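Anthranilate-CoA ligase (Stigmatella aurantiaca, PDB 4WV3) belongs to the ANL clan of AMP-binding enzymes, whose members join a large AMP-binding region to a smaller C-terminal domain. Local coordinates at residues E430-Q435 and T481-A486; R474-H479 and R491-V496. All coordinates share one frame; numbering follows the deposited sequence.

Interaction 1 (E430-Q435 and T481-A486)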
ATOM      1  N   GLU A 430      13.117 -16.152   4.782  1.00 19.40           N
ATOM      2  CA  GLU A 430      13.357 -14.793   5.258  1.00 15.50           C
ATOM      3  C   GLU A 430      12.854 -14.605   6.687  1.00 17.92           C
ATOM      4  O   GLU A 430      13.472 -13.896   7.482  1.00 16.56           O
ATOM      5  CB  GLU A 430      12.697 -13.770   4.330  1.00 16.30           C
ATOM      6  CG  GLU A 430      13.350 -13.654   2.961  1.00 23.56           C
ATOM      7  CD  GLU A 430      12.495 -12.888   1.968  1.00 25.62           C
ATOM      8  OE1 GLU A 430      11.511 -12.248   2.395  1.00 20.29           O
ATOM      9  OE2 GLU A 430      12.803 -12.929   0.757  1.00 23.18           O
ATOM     10  N   SER A 431      11.733 -15.245   7.005  1.00 18.26           N
ATOM     11  CA  SER A 431      11.148 -15.158   8.339  1.00 18.83           C
ATOM     12  C   SER A 431      12.033 -15.844   9.372  1.00 23.86           C
ATOM     13  O   SER A 431      12.059 -15.454  10.539  1.00 25.99           O
ATOM     14  CB  SER A 431       9.751 -15.783   8.355  1.00 22.28           C
ATOM     15  OG  SER A 431       9.204 -15.778   9.661  1.00 31.41           O
ATOM     16  N   THR A 432      12.755 -16.870   8.934  1.00 20.02           N
ATOM     17  CA  THR A 432      13.668 -17.593   9.807  1.00 20.66           C
ATOM     18  C   THR A 432      14.942 -16.787  10.038  1.00 19.59           C
ATOM     19  O   THR A 432      15.439 -16.700  11.161  1.00 19.45           O
ATOM     20  CB  THR A 432      14.029 -18.973   9.222  1.00 25.56           C
ATOM     21  OG1 THR A 432      12.853 -19.788   9.158  1.00 29.17           O
ATOM     22  CG2 THR A 432      15.072 -19.667  10.084  1.00 23.56           C
ATOM     23  N   LEU A 433      15.461 -16.193   8.967  1.00 18.21           N
ATOM     24  CA  LEU A 433      16.678 -15.392   9.041  1.00 16.52           C
ATOM     25  C   LEU A 433      16.513 -14.184   9.960  1.00 15.08           C
ATOM     26  O   LEU A 433      17.434 -13.818  10.691  1.00 11.62           O
ATOM     27  CB  LEU A 433      17.095 -14.926   7.644  1.00 14.38           C
ATOM     28  CG  LEU A 433      17.637 -15.987   6.688  1.00 15.28           C
ATOM     29  CD1 LEU A 433      17.626 -15.470   5.261  1.00 15.53           C
ATOM     30  CD2 LEU A 433      19.043 -16.387   7.093  1.00 17.65           C
ATOM     31  N   ILE A 434      15.334 -13.574   9.923  1.00 15.06           N
ATOM     32  CA  ILE A 434      15.086 -12.355  10.687  1.00 16.48           C
ATOM     33  C   ILE A 434      14.962 -12.630  12.188  1.00 20.40           C
ATOM     34  O   ILE A 434      14.978 -11.705  13.000  1.00 16.89           O
ATOM     35  CB  ILE A 434      13.834 -11.609  10.170  1.00 19.61           C
ATOM     36  CG1 ILE A 434      13.949 -10.107  10.449  1.00 21.35           C
ATOM     37  CG2 ILE A 434      12.565 -12.201  10.769  1.00 17.91           C
ATOM     38  CD1 ILE A 434      12.835  -9.284   9.838  1.00 20.94           C
ATOM     39  N   GLN A 435      14.847 -13.905  12.552  1.00 19.14           N
ATOM     40  CA  GLN A 435      14.805 -14.296  13.957  1.00 16.49           C
ATOM     41  C   GLN A 435      16.127 -13.990  14.653  1.00 18.56           C
ATOM     42  O   GLN A 435      16.153 -13.692  15.847  1.00 27.94           O
ATOM     43  CB  GLN A 435      14.466 -15.781  14.103  1.00 18.20           C
ATOM     44  CG  GLN A 435      13.033 -16.130  13.741  1.00 26.66           C
ATOM     45  CD  GLN A 435      12.749 -17.614  13.856  1.00 29.34           C
ATOM     46  OE1 GLN A 435      13.665 -18.425  13.992  1.00 29.42           O
ATOM     47  NE2 GLN A 435      11.473 -17.978  13.805  1.00 39.41           N
ATOM     48  N   THR A 481      20.106 -24.316   9.932  1.00 25.70           N
ATOM     49  CA  THR A 481      20.181 -25.771   9.994  1.00 26.62           C
ATOM     50  C   THR A 481      19.172 -26.311  11.004  1.00 29.39           C
ATOM     51  O   THR A 481      18.591 -27.380  10.812  1.00 24.32           O
ATOM     52  CB  THR A 481      21.599 -26.238  10.378  1.00 24.96           C
ATOM     53  OG1 THR A 481      22.553 -25.674   9.469  1.00 29.10           O
ATOM     54  CG2 THR A 481      21.701 -27.756  10.333  1.00 18.78           C
ATOM     55  N   GLU A 482      18.955 -25.554  12.075  1.00 30.07           N
ATOM     56  CA  GLU A 482      18.060 -25.979  13.144  1.00 33.30           C
ATOM     57  C   GLU A 482      16.589 -25.720  12.833  1.00 26.73           C
ATOM     58  O   GLU A 482      15.711 -26.430  13.325  1.00 27.47           O
ATOM     59  CB  GLU A 482      18.436 -25.293  14.460  1.00 33.42           C
ATOM     60  CG  GLU A 482      19.767 -25.740  15.040  1.00 44.77           C
ATOM     61  CD  GLU A 482      20.149 -24.966  16.286  1.00 72.26           C
ATOM     62  OE1 GLU A 482      19.794 -23.770  16.377  1.00 68.75           O
ATOM     63  OE2 GLU A 482      20.799 -25.553  17.177  1.00 74.29           O
ATOM     64  N   LYS A 483      16.319 -24.708  12.013  1.00 27.17           N
ATOM     65  CA  LYS A 483      14.943 -24.262  11.795  1.00 29.80           C
ATOM     66  C   LYS A 483      14.338 -24.664  10.450  1.00 28.66           C
ATOM     67  O   LYS A 483      13.117 -24.776  10.328  1.00 24.90           O
ATOM     68  CB  LYS A 483      14.835 -22.745  11.984  1.00 27.90           C
ATOM     69  CG  LYS A 483      14.437 -22.312  13.389  1.00 31.65           C
ATOM     70  CD  LYS A 483      15.493 -22.681  14.417  1.00 32.00           C
ATOM     71  CE  LYS A 483      15.052 -22.298  15.820  1.00 50.44           C
ATOM     72  NZ  LYS A 483      14.779 -20.838  15.940  1.00 53.74           N
ATOM     73  N   MET A 484      15.179 -24.876   9.443  1.00 24.31           N
ATOM     74  CA  MET A 484      14.679 -25.186   8.107  1.00 17.72           C
ATOM     75  C   MET A 484      15.232 -26.497   7.565  1.00 23.23           C
ATOM     76  O   MET A 484      16.287 -26.965   7.994  1.00 24.13           O
ATOM     77  CB  MET A 484      15.013 -24.057   7.133  1.00 25.00           C
ATOM     78  CG  MET A 484      14.509 -22.694   7.557  1.00 33.41           C
ATOM     79  SD  MET A 484      14.891 -21.446   6.318  1.00 50.08           S
ATOM     80  CE  MET A 484      16.642 -21.735   6.090  1.00 18.27           C
ATOM     81  N   ALA A 485      14.507 -27.086   6.618  1.00 29.18           N
ATOM     82  CA  ALA A 485      14.971 -28.289   5.942  1.00 23.91           C
ATOM     83  C   ALA A 485      16.182 -27.945   5.086  1.00 25.95           C
ATOM     84  O   ALA A 485      16.381 -26.785   4.724  1.00 20.58           O
ATOM     85  CB  ALA A 485      13.863 -28.901   5.097  1.00 20.00           C
ATOM     86  N   ALA A 486      16.984 -28.955   4.765  1.00 24.67           N
ATOM     87  CA  ALA A 486      18.261 -28.738   4.094  1.00 20.72           C
ATOM     88  C   ALA A 486      18.132 -28.035   2.741  1.00 27.83           C
ATOM     89  O   ALA A 486      18.954 -27.185   2.398  1.00 26.75           O
ATOM     90  CB  ALA A 486      18.981 -30.067   3.917  1.00 20.00           C
TER
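Lys483 NZ donates a weak hydrogen bond to Gln435 OE1, 3.3 Å away, at the solvent-facing border where the two chain segments face each other. The glutamine offers its amide oxygen, and the bends at chi2 (65°) and chi4 turn the end of the lysine toward it. Long, polar-ended side chains suit this border, since they can reach a partner and still be solvated. Deeper in, Thr432 of helix 426-433 supplies the middle of the contact. Its CG2 methyl, anti to the backbone N, lies 3.6 Å from Lys483 CB. OG1, beside the N (chi1 -64°), hydrogen-bonds to Glu428 O one helical turn earlier, so a buried hydroxyl is satisfied within its own helix. The contact joins two helices of the C-terminal domain, 426-433 and the end of 470-483, and Met484 is the first residue beyond that end to leave helical geometry. There the methionine runs past Thr432 in the opposite direction: its CG lies 3.7 Å from Thr432 OG1, and its SD 3.9 Å from Thr432 CB. Methionine, long, flexible and apolar, suits this buried place, lying along the threonine and also touching Pro490.

Interaction 2 (R474-H479 and R491-V496); sequences RQITDH and RWIEFV
The ring of Phe495 receives Ile476 at its edge, close to the ring plane, with Ile476 CD1 lying 3.9 Å from Phe495 CE1 and nearly as close to CZ. The two side chains come from opposite directions, the isoleucine from helix 470-483 and the phenylalanine from strand 492-496. Ile476 uses its other branch as well. With CG1 beside the backbone N (chi1 -64°), CG2 is left to meet Ile493 CD1 at 3.7 Å. Isoleucine suits this buried place because both branches are apolar and find partners. Residues two apart on a strand fall on the same side, so aliphatic Ile493 and the broad aromatic Phe495 both turn apolar surface to the helix. Outside the contact itself, Arg491, just before the strand, lays CG over the centre of one face of the Trp492 ring. Thr477 stands at the exposed margin: its OG1 is 4.2 Å from Ile493 CD1, and the hydroxyl is hydrogen-bonded to Ile473 O a turn earlier. The short helix and strand axes pass 10.6 Å apart, at 138° between their directions. Together they form the second half of a beta-alpha-beta crossover, in which strand 492-496 lies parallel beside strand 454-462 at the margin of a three-stranded sheet; Ile493 also touches Ile460 there, and Phe495 reaches Leu472 and Ile473 near the start of the helix.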
ATOM      1  N   ARG A 474      28.539 -18.124  10.834  1.00 30.49           N
ATOM      2  CA  ARG A 474      28.366 -19.432  11.450  1.00 36.19           C
ATOM      3  C   ARG A 474      27.070 -19.504  12.256  1.00 33.44           C
ATOM      4  O   ARG A 474      26.361 -20.509  12.214  1.00 24.43           O
ATOM      5  CB  ARG A 474      29.571 -19.759  12.335  1.00 42.36           C
ATOM      6  CG  ARG A 474      29.479 -21.082  13.072  1.00 49.01           C
ATOM      7  CD  ARG A 474      30.807 -21.430  13.725  1.00 60.05           C
ATOM      8  NE  ARG A 474      31.342 -20.314  14.501  1.00 60.51           N
ATOM      9  CZ  ARG A 474      32.604 -19.901  14.444  1.00 53.15           C
ATOM     10  NH1 ARG A 474      33.471 -20.513  13.649  1.00 50.50           N
ATOM     11  NH2 ARG A 474      33.002 -18.875  15.185  1.00 53.55           N
ATOM     12  N   GLN A 475      26.763 -18.431  12.981  1.00 30.86           N
ATOM     13  CA  GLN A 475      25.537 -18.361  13.772  1.00 30.33           C
ATOM     14  C   GLN A 475      24.298 -18.422  12.886  1.00 27.70           C
ATOM     15  O   GLN A 475      23.365 -19.177  13.158  1.00 29.91           O
ATOM     16  CB  GLN A 475      25.507 -17.088  14.621  1.00 32.89           C
ATOM     17  CG  GLN A 475      26.537 -17.053  15.738  1.00 33.13           C
ATOM     18  CD  GLN A 475      26.466 -15.778  16.554  1.00 41.90           C
ATOM     19  OE1 GLN A 475      25.448 -15.085  16.559  1.00 39.57           O
ATOM     20  NE2 GLN A 475      27.553 -15.458  17.248  1.00 40.63           N
ATOM     21  N   ILE A 476      24.295 -17.619  11.826  1.00 28.00           N
ATOM     22  CA  ILE A 476      23.189 -17.600  10.876  1.00 28.01           C
ATOM     23  C   ILE A 476      23.066 -18.950  10.173  1.00 25.78           C
ATOM     24  O   ILE A 476      21.961 -19.443   9.940  1.00 21.65           O
ATOM     25  CB  ILE A 476      23.363 -16.475   9.833  1.00 29.33           C
ATOM     26  CG1 ILE A 476      23.305 -15.107  10.515  1.00 25.96           C
ATOM     27  CG2 ILE A 476      22.297 -16.564   8.755  1.00 22.76           C
ATOM     28  CD1 ILE A 476      23.426 -13.941   9.558  1.00 23.49           C
ATOM     29  N   THR A 477      24.209 -19.548   9.852  1.00 26.35           N
ATOM     30  CA  THR A 477      24.240 -20.856   9.210  1.00 25.46           C
ATOM     31  C   THR A 477      23.652 -21.933  10.115  1.00 26.80           C
ATOM     32  O   THR A 477      22.812 -22.724   9.687  1.00 27.38           O
ATOM     33  CB  THR A 477      25.676 -21.256   8.817  1.00 27.27           C
ATOM     34  OG1 THR A 477      26.216 -20.280   7.918  1.00 27.82           O
ATOM     35  CG2 THR A 477      25.690 -22.620   8.145  1.00 20.02           C
ATOM     36  N   ASP A 478      24.093 -21.956  11.369  1.00 28.32           N
ATOM     37  CA  ASP A 478      23.615 -22.947  12.329  1.00 34.05           C
ATOM     38  C   ASP A 478      22.147 -22.727  12.684  1.00 31.51           C
ATOM     39  O   ASP A 478      21.439 -23.667  13.045  1.00 32.25           O
ATOM     40  CB  ASP A 478      24.474 -22.934  13.595  1.00 27.77           C
ATOM     41  CG  ASP A 478      25.919 -23.308  13.323  1.00 38.55           C
ATOM     42  OD1 ASP A 478      26.187 -23.916  12.263  1.00 39.60           O
ATOM     43  OD2 ASP A 478      26.784 -22.998  14.168  1.00 34.57           O
ATOM     44  N   HIS A 479      21.698 -21.481  12.581  1.00 29.66           N
ATOM     45  CA  HIS A 479      20.307 -21.145  12.853  1.00 26.00           C
ATOM     46  C   HIS A 479      19.393 -21.686  11.759  1.00 31.46           C
ATOM     47  O   HIS A 479      18.267 -22.106  12.027  1.00 32.04           O
ATOM     48  CB  HIS A 479      20.142 -19.629  12.979  1.00 23.45           C
ATOM     49  CG  HIS A 479      18.725 -19.188  13.167  1.00 28.37           C
ATOM     50  ND1 HIS A 479      17.962 -19.570  14.250  1.00 38.35           N
ATOM     51  CD2 HIS A 479      17.930 -18.395  12.409  1.00 25.06           C
ATOM     52  CE1 HIS A 479      16.760 -19.031  14.152  1.00 32.58           C
ATOM     53  NE2 HIS A 479      16.715 -18.314  13.043  1.00 30.54           N
ATOM     54  N   ARG A 491      22.209 -21.354   0.207  1.00 25.48           N
ATOM     55  CA  ARG A 491      23.514 -21.814  -0.256  1.00 30.72           C
ATOM     56  C   ARG A 491      24.552 -20.704  -0.122  1.00 27.35           C
ATOM     57  O   ARG A 491      25.706 -20.956   0.225  1.00 30.87           O
ATOM     58  CB  ARG A 491      23.411 -22.277  -1.711  1.00 27.91           C
ATOM     59  CG  ARG A 491      24.737 -22.476  -2.425  1.00 29.05           C
ATOM     60  CD  ARG A 491      25.458 -23.731  -1.971  1.00 38.69           C
ATOM     61  NE  ARG A 491      26.580 -24.046  -2.852  1.00 44.27           N
ATOM     62  CZ  ARG A 491      27.814 -23.577  -2.691  1.00 43.58           C
ATOM     63  NH1 ARG A 491      28.091 -22.770  -1.675  1.00 43.44           N
ATOM     64  NH2 ARG A 491      28.771 -23.916  -3.543  1.00 55.05           N
ATOM     65  N   TRP A 492      24.133 -19.473  -0.399  1.00 24.90           N
ATOM     66  CA  TRP A 492      24.999 -18.312  -0.238  1.00 22.99           C
ATOM     67  C   TRP A 492      24.364 -17.293   0.697  1.00 22.13           C
ATOM     68  O   TRP A 492      23.151 -17.083   0.673  1.00 18.96           O
ATOM     69  CB  TRP A 492      25.274 -17.641  -1.585  1.00 24.58           C
ATOM     70  CG  TRP A 492      25.731 -18.567  -2.661  1.00 30.63           C
ATOM     71  CD1 TRP A 492      27.013 -18.960  -2.917  1.00 27.84           C
ATOM     72  CD2 TRP A 492      24.912 -19.206  -3.644  1.00 34.24           C
ATOM     73  NE1 TRP A 492      27.040 -19.810  -3.996  1.00 32.88           N
ATOM     74  CE2 TRP A 492      25.762 -19.976  -4.461  1.00 41.34           C
ATOM     75  CE3 TRP A 492      23.538 -19.203  -3.911  1.00 27.88           C
ATOM     76  CZ2 TRP A 492      25.285 -20.738  -5.525  1.00 35.83           C
ATOM     77  CZ3 TRP A 492      23.067 -19.959  -4.968  1.00 31.13           C
ATOM     78  CH2 TRP A 492      23.938 -20.716  -5.761  1.00 35.90           C
ATOM     79  N   ILE A 493      25.192 -16.657   1.516  1.00 22.10           N
ATOM     80  CA  ILE A 493      24.740 -15.566   2.369  1.00 18.55           C
ATOM     81  C   ILE A 493      25.573 -14.322   2.091  1.00 20.46           C
ATOM     82  O   ILE A 493      26.755 -14.267   2.431  1.00 27.01           O
ATOM     83  CB  ILE A 493      24.832 -15.931   3.859  1.00 24.86           C
ATOM     84  CG1 ILE A 493      23.895 -17.097   4.179  1.00 22.03           C
ATOM     85  CG2 ILE A 493      24.493 -14.727   4.725  1.00 18.85           C
ATOM     86  CD1 ILE A 493      23.964 -17.559   5.615  1.00 30.30           C
ATOM     87  N   GLU A 494      24.954 -13.331   1.461  1.00 21.48           N
ATOM     88  CA  GLU A 494      25.643 -12.093   1.124  1.00 18.68           C
ATOM     89  C   GLU A 494      25.099 -10.927   1.940  1.00 23.05           C
ATOM     90  O   GLU A 494      23.895 -10.675   1.958  1.00 18.80           O
ATOM     91  CB  GLU A 494      25.521 -11.802  -0.373  1.00 15.37           C
ATOM     92  CG  GLU A 494      26.147 -10.488  -0.804  1.00 26.78           C
ATOM     93  CD  GLU A 494      26.331 -10.399  -2.305  1.00 36.20           C
ATOM     94  OE1 GLU A 494      26.515 -11.456  -2.945  1.00 34.67           O
ATOM     95  OE2 GLU A 494      26.289  -9.273  -2.846  1.00 38.60           O
ATOM     96  N   PHE A 495      25.996 -10.221   2.619  1.00 21.32           N
ATOM     97  CA  PHE A 495      25.603  -9.088   3.444  1.00 23.09           C
ATOM     98  C   PHE A 495      25.608  -7.795   2.641  1.00 25.87           C
ATOM     99  O   PHE A 495      26.588  -7.473   1.969  1.00 35.74           O
ATOM    100  CB  PHE A 495      26.515  -8.971   4.666  1.00 19.94           C
ATOM    101  CG  PHE A 495      26.439 -10.153   5.589  1.00 25.77           C
ATOM    102  CD1 PHE A 495      25.421 -10.253   6.524  1.00 22.60           C
ATOM    103  CD2 PHE A 495      27.378 -11.168   5.517  1.00 20.24           C
ATOM    104  CE1 PHE A 495      25.344 -11.340   7.373  1.00 20.40           C
ATOM    105  CE2 PHE A 495      27.307 -12.258   6.365  1.00 21.54           C
ATOM    106  CZ  PHE A 495      26.288 -12.344   7.293  1.00 24.58           C
ATOM    107  N   VAL A 496      24.501  -7.065   2.706  1.00 25.18           N
ATOM    108  CA  VAL A 496      24.365  -5.810   1.979  1.00 24.77           C
ATOM    109  C   VAL A 496      23.958  -4.684   2.922  1.00 21.68           C
ATOM    110  O   VAL A 496      23.571  -4.928   4.065  1.00 27.14           O
ATOM    111  CB  VAL A 496      23.325  -5.921   0.847  1.00 22.90           C
ATOM    112  CG1 VAL A 496      23.774  -6.942  -0.189  1.00 13.32           C
ATOM    113  CG2 VAL A 496      21.962  -6.289   1.412  1.00 21.96           C
TER

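Interactions 1 and 2 lie about 10 Å apart, centre to centre, and both use helix 470-483 of the C-terminal domain. Along the chain their segments alternate: 430-435, 474-479, 481-486, then 491-496. The helix meets helix 426-433 in interaction 1 through its C-terminal end and the residues just beyond, and strand 492-496 in interaction 2 through its preceding turns. The contacts also touch directly, by a probable hydrogen bond of 2.8 Å between His479 NE2 and Thr432 O and by packing of Leu433 CD2 on Ile476 CG2. Helix 470-483 is thus the shared element, tying helix 426-433 and strand 492-496 of the three-stranded sheet to one another within the C-terminal domain.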